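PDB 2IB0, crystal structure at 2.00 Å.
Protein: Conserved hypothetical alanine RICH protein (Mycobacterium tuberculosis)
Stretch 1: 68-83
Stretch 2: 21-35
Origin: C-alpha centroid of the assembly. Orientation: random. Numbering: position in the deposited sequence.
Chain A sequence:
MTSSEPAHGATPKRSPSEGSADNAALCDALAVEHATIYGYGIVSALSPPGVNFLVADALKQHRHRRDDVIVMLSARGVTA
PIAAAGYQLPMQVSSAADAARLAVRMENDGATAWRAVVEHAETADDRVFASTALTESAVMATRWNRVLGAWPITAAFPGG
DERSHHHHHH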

# COMPACT_ATOMS: atom_id res chain seq x y z
N ASP A 68 14.39 10.08 7.34
CA ASP A 68 14.58 8.70 7.80
C ASP A 68 15.57 7.84 6.96
O ASP A 68 16.38 7.09 7.52
CB ASP A 68 13.23 7.98 7.86
CG ASP A 68 12.49 8.18 9.19
OD1 ASP A 68 13.00 8.83 10.10
OD2 ASP A 68 11.36 7.66 9.33
N VAL A 69 15.46 7.94 5.64
CA VAL A 69 16.33 7.26 4.69
C VAL A 69 17.75 7.82 4.72
O VAL A 69 18.69 7.06 4.54
CB VAL A 69 15.76 7.38 3.23
CG1 VAL A 69 16.73 6.76 2.19
CG2 VAL A 69 14.36 6.73 3.17
N ILE A 70 17.90 9.13 4.90
CA ILE A 70 19.24 9.74 5.11
C ILE A 70 19.96 9.09 6.31
O ILE A 70 21.13 8.71 6.22
CB ILE A 70 19.15 11.29 5.20
CG1 ILE A 70 18.76 11.84 3.81
CG2 ILE A 70 20.48 11.93 5.72
CD1 ILE A 70 18.41 13.33 3.73
N VAL A 71 19.23 8.90 7.41
CA VAL A 71 19.77 8.23 8.59
C VAL A 71 20.15 6.77 8.25
O VAL A 71 21.25 6.33 8.56
CB VAL A 71 18.77 8.32 9.79
CG1 VAL A 71 19.17 7.39 10.95
CG2 VAL A 71 18.66 9.77 10.28
N MET A 72 19.25 6.04 7.59
CA MET A 72 19.48 4.61 7.23
C MET A 72 20.74 4.43 6.40
O MET A 72 21.56 3.55 6.69
CB MET A 72 18.30 4.04 6.45
CG MET A 72 17.07 3.71 7.27
SD MET A 72 15.56 3.53 6.28
CE MET A 72 15.70 1.83 5.73
N LEU A 73 20.91 5.26 5.37
CA LEU A 73 22.09 5.18 4.51
C LEU A 73 23.37 5.44 5.31
O LEU A 73 24.38 4.76 5.08
CB LEU A 73 21.97 6.10 3.27
CG LEU A 73 20.85 5.68 2.27
CD1 LEU A 73 20.56 6.80 1.26
CD2 LEU A 73 21.19 4.39 1.52
N SER A 74 23.32 6.37 6.27
CA SER A 74 24.45 6.60 7.19
C SER A 74 24.80 5.39 8.07
O SER A 74 25.98 5.03 8.23
CB SER A 74 24.22 7.85 8.06
OG SER A 74 24.09 8.99 7.23
N ALA A 75 23.77 4.74 8.62
CA ALA A 75 23.97 3.50 9.36
C ALA A 75 24.68 2.41 8.53
O ALA A 75 25.37 1.55 9.08
CB ALA A 75 22.64 2.99 9.91
N ARG A 76 24.51 2.48 7.21
CA ARG A 76 25.12 1.54 6.27
C ARG A 76 26.54 1.93 5.80
O ARG A 76 27.19 1.15 5.10
CB ARG A 76 24.23 1.39 5.04
CG ARG A 76 22.85 0.81 5.31
CD ARG A 76 22.12 0.64 4.00
NE ARG A 76 20.82 -0.02 4.16
CZ ARG A 76 20.14 -0.54 3.15
NH1 ARG A 76 20.64 -0.47 1.91
NH2 ARG A 76 18.95 -1.08 3.35
N GLY A 77 27.00 3.14 6.15
CA GLY A 77 28.27 3.66 5.65
C GLY A 77 28.15 4.27 4.27
O GLY A 77 29.14 4.38 3.52
N VAL A 78 26.95 4.70 3.92
CA VAL A 78 26.71 5.32 2.63
C VAL A 78 26.35 6.79 2.85
O VAL A 78 25.45 7.11 3.64
CB VAL A 78 25.56 4.60 1.83
CG1 VAL A 78 25.26 5.31 0.52
CG2 VAL A 78 25.91 3.12 1.58
N THR A 79 27.04 7.69 2.16
CA THR A 79 26.65 9.10 2.20
C THR A 79 25.50 9.28 1.23
O THR A 79 25.62 8.95 0.04
CB THR A 79 27.81 10.05 1.79
OG1 THR A 79 28.27 9.69 0.49
CG2 THR A 79 29.00 10.00 2.81
N ALA A 80 24.37 9.76 1.74
CA ALA A 80 23.14 9.93 0.96
C ALA A 80 23.31 10.79 -0.31
O ALA A 80 24.03 11.81 -0.28
CB ALA A 80 22.05 10.50 1.86
N PRO A 81 22.67 10.37 -1.43
CA PRO A 81 22.39 11.34 -2.50
C PRO A 81 21.66 12.57 -1.93
O PRO A 81 20.69 12.42 -1.17
CB PRO A 81 21.46 10.56 -3.47
CG PRO A 81 21.03 9.31 -2.74
CD PRO A 81 22.19 9.02 -1.80
N ILE A 82 22.17 13.75 -2.25
CA ILE A 82 21.51 15.01 -1.89
C ILE A 82 20.57 15.45 -3.03
O ILE A 82 20.69 14.94 -4.16
CB ILE A 82 22.53 16.12 -1.50
CG1 ILE A 82 23.33 16.59 -2.72
CG2 ILE A 82 23.44 15.63 -0.35
CD1 ILE A 82 23.84 18.02 -2.63
N ALA A 83 19.65 16.36 -2.76
CA ALA A 83 18.71 16.78 -3.80
C ALA A 83 19.43 17.58 -4.92
O ALA A 83 20.44 18.26 -4.67
CB ALA A 83 17.56 17.58 -3.21
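Stretch 2, residues 21-35: ADNAALCDALAVEHA

Stretch 2 is helical throughout, and the helix extends beyond it at both ends. It runs nearly antiparallel to the helix of stretch 1, with a signed crossing angle of -155° and a closest axial approach of 10.3 Å. The chain of stretch 1 then turns back and follows stretch 2 toward its C-terminal end, so Pro 81 lies near Cys 27 and Ala 83 near His 34.

The turn is a Schellman motif. Gly 77 has positive phi; its N bonds to Ser 74 O at 3.0 Å, and Val 78 N bonds to Leu 73 O at 2.8 Å. These bonds satisfy carbonyls of the last turn.

Polar contacts across the stretches gather at Arg 76. Its NH2 forms a salt bridge with Asp 22 OD1 at 2.8 Å. Its NH1 gives a weak hydrogen bond to the same Asp 22 OD1 at 3.0 Å and a better one to Asn 23 OD1 at 2.9 Å. Both acceptors lie near the guanidinium plane, where the N-H groups point. Leu 26 CD2 covers one face, 3.9 Å from Arg 76 CZ. Asp 22 OD2 and Arg 76 NH2 also have hydrogen-bond partners elsewhere in the structure.

Leu 26 and Leu 30 form the apolar center. Leu 73 CD2 is 3.4 Å from Leu 26 CD2, and Leu 73 CD1 is 3.7 Å from Leu 30 CD2. Val 69 CG1 touches Leu 26 CD1 and Leu 30 CB, each at 3.7 Å. Pro 81 CD and Cys 27 SG are 3.8 Å apart.

At the far end, Ala 83 CB makes a CH-pi contact over the His 34 ring, 3.9 Å from its centroid. Pro 81 O lies at the ring edge, 3.1 Å from His 34 CE1. This carbonyl is buried by the contact and has no hydrogen-bond partner in the model.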

# COMPACT_ATOMS: atom_id res chain seq x y z
N ALA A 21 22.94 -4.34 -4.21
CA ALA A 21 21.59 -4.11 -4.74
C ALA A 21 20.68 -3.39 -3.72
O ALA A 21 19.87 -2.53 -4.09
CB ALA A 21 20.94 -5.43 -5.20
N ASP A 22 20.83 -3.75 -2.44
CA ASP A 22 20.12 -3.12 -1.31
C ASP A 22 20.41 -1.61 -1.27
O ASP A 22 19.48 -0.79 -1.31
CB ASP A 22 20.53 -3.83 0.01
CG ASP A 22 19.60 -3.54 1.18
OD1 ASP A 22 18.69 -2.65 1.06
OD2 ASP A 22 19.75 -4.25 2.22
N ASN A 23 21.70 -1.23 -1.21
CA ASN A 23 22.11 0.18 -1.26
C ASN A 23 21.62 0.92 -2.49
O ASN A 23 21.17 2.09 -2.41
CB ASN A 23 23.64 0.31 -1.16
CG ASN A 23 24.17 -0.13 0.20
OD1 ASN A 23 23.39 -0.41 1.12
ND2 ASN A 23 25.48 -0.20 0.34
N ALA A 24 21.74 0.26 -3.64
CA ALA A 24 21.31 0.85 -4.88
C ALA A 24 19.83 1.10 -4.85
O ALA A 24 19.41 2.17 -5.29
CB ALA A 24 21.69 -0.01 -6.07
N ALA A 25 19.03 0.15 -4.33
CA ALA A 25 17.61 0.36 -4.29
C ALA A 25 17.26 1.52 -3.36
O ALA A 25 16.34 2.26 -3.63
CB ALA A 25 16.85 -0.95 -3.87
N LEU A 26 17.92 1.64 -2.22
CA LEU A 26 17.48 2.63 -1.25
C LEU A 26 17.93 4.04 -1.65
O LEU A 26 17.22 5.04 -1.36
CB LEU A 26 17.99 2.25 0.15
CG LEU A 26 17.58 3.14 1.34
CD1 LEU A 26 16.10 3.13 1.60
CD2 LEU A 26 18.39 2.87 2.61
N CYS A 27 19.11 4.13 -2.30
CA CYS A 27 19.56 5.36 -2.93
C CYS A 27 18.59 5.81 -4.01
O CYS A 27 18.23 6.97 -4.04
CB CYS A 27 21.01 5.26 -3.49
SG CYS A 27 22.28 5.22 -2.18
N ASP A 28 18.14 4.90 -4.88
CA ASP A 28 17.12 5.26 -5.89
C ASP A 28 15.85 5.80 -5.24
O ASP A 28 15.24 6.72 -5.76
CB ASP A 28 16.69 4.07 -6.73
CG ASP A 28 17.76 3.60 -7.68
OD1 ASP A 28 18.64 4.40 -8.05
OD2 ASP A 28 17.71 2.40 -8.04
N ALA A 29 15.48 5.25 -4.09
CA ALA A 29 14.18 5.54 -3.51
C ALA A 29 14.29 6.90 -2.88
O ALA A 29 13.36 7.69 -2.95
CB ALA A 29 13.82 4.50 -2.47
N LEU A 30 15.47 7.18 -2.31
CA LEU A 30 15.76 8.50 -1.74
C LEU A 30 15.73 9.61 -2.80
O LEU A 30 15.22 10.71 -2.54
CB LEU A 30 17.13 8.52 -1.03
CG LEU A 30 17.52 9.91 -0.54
CD1 LEU A 30 16.42 10.53 0.32
CD2 LEU A 30 18.93 9.94 0.17
N ALA A 31 16.31 9.31 -3.96
CA ALA A 31 16.31 10.19 -5.14
C ALA A 31 14.90 10.44 -5.63
O ALA A 31 14.55 11.53 -6.02
CB ALA A 31 17.19 9.62 -6.25
N VAL A 32 14.05 9.43 -5.58
CA VAL A 32 12.65 9.61 -5.94
C VAL A 32 11.93 10.54 -4.92
O VAL A 32 11.17 11.44 -5.32
CB VAL A 32 11.93 8.26 -6.11
CG1 VAL A 32 10.39 8.45 -6.17
CG2 VAL A 32 12.45 7.53 -7.38
N GLU A 33 12.18 10.31 -3.63
CA GLU A 33 11.68 11.19 -2.54
C GLU A 33 12.06 12.67 -2.70
O GLU A 33 11.20 13.52 -2.58
CB GLU A 33 12.17 10.69 -1.16
CG GLU A 33 11.49 9.37 -0.67
CD GLU A 33 9.95 9.40 -0.68
OE1 GLU A 33 9.33 10.42 -0.28
OE2 GLU A 33 9.33 8.39 -1.06
N HIS A 34 13.34 12.98 -2.94
CA HIS A 34 13.72 14.37 -3.21
C HIS A 34 12.90 14.98 -4.36
O HIS A 34 12.38 16.09 -4.24
CB HIS A 34 15.20 14.47 -3.54
CG HIS A 34 16.08 14.32 -2.34
ND1 HIS A 34 17.21 13.54 -2.34
CD2 HIS A 34 16.00 14.87 -1.11
CE1 HIS A 34 17.81 13.61 -1.16
NE2 HIS A 34 17.08 14.40 -0.39
N ALA A 35 12.77 14.21 -5.45
CA ALA A 35 12.05 14.62 -6.65
C ALA A 35 10.56 14.80 -6.41
O ALA A 35 9.93 15.66 -7.04
CB ALA A 35 12.28 13.62 -7.76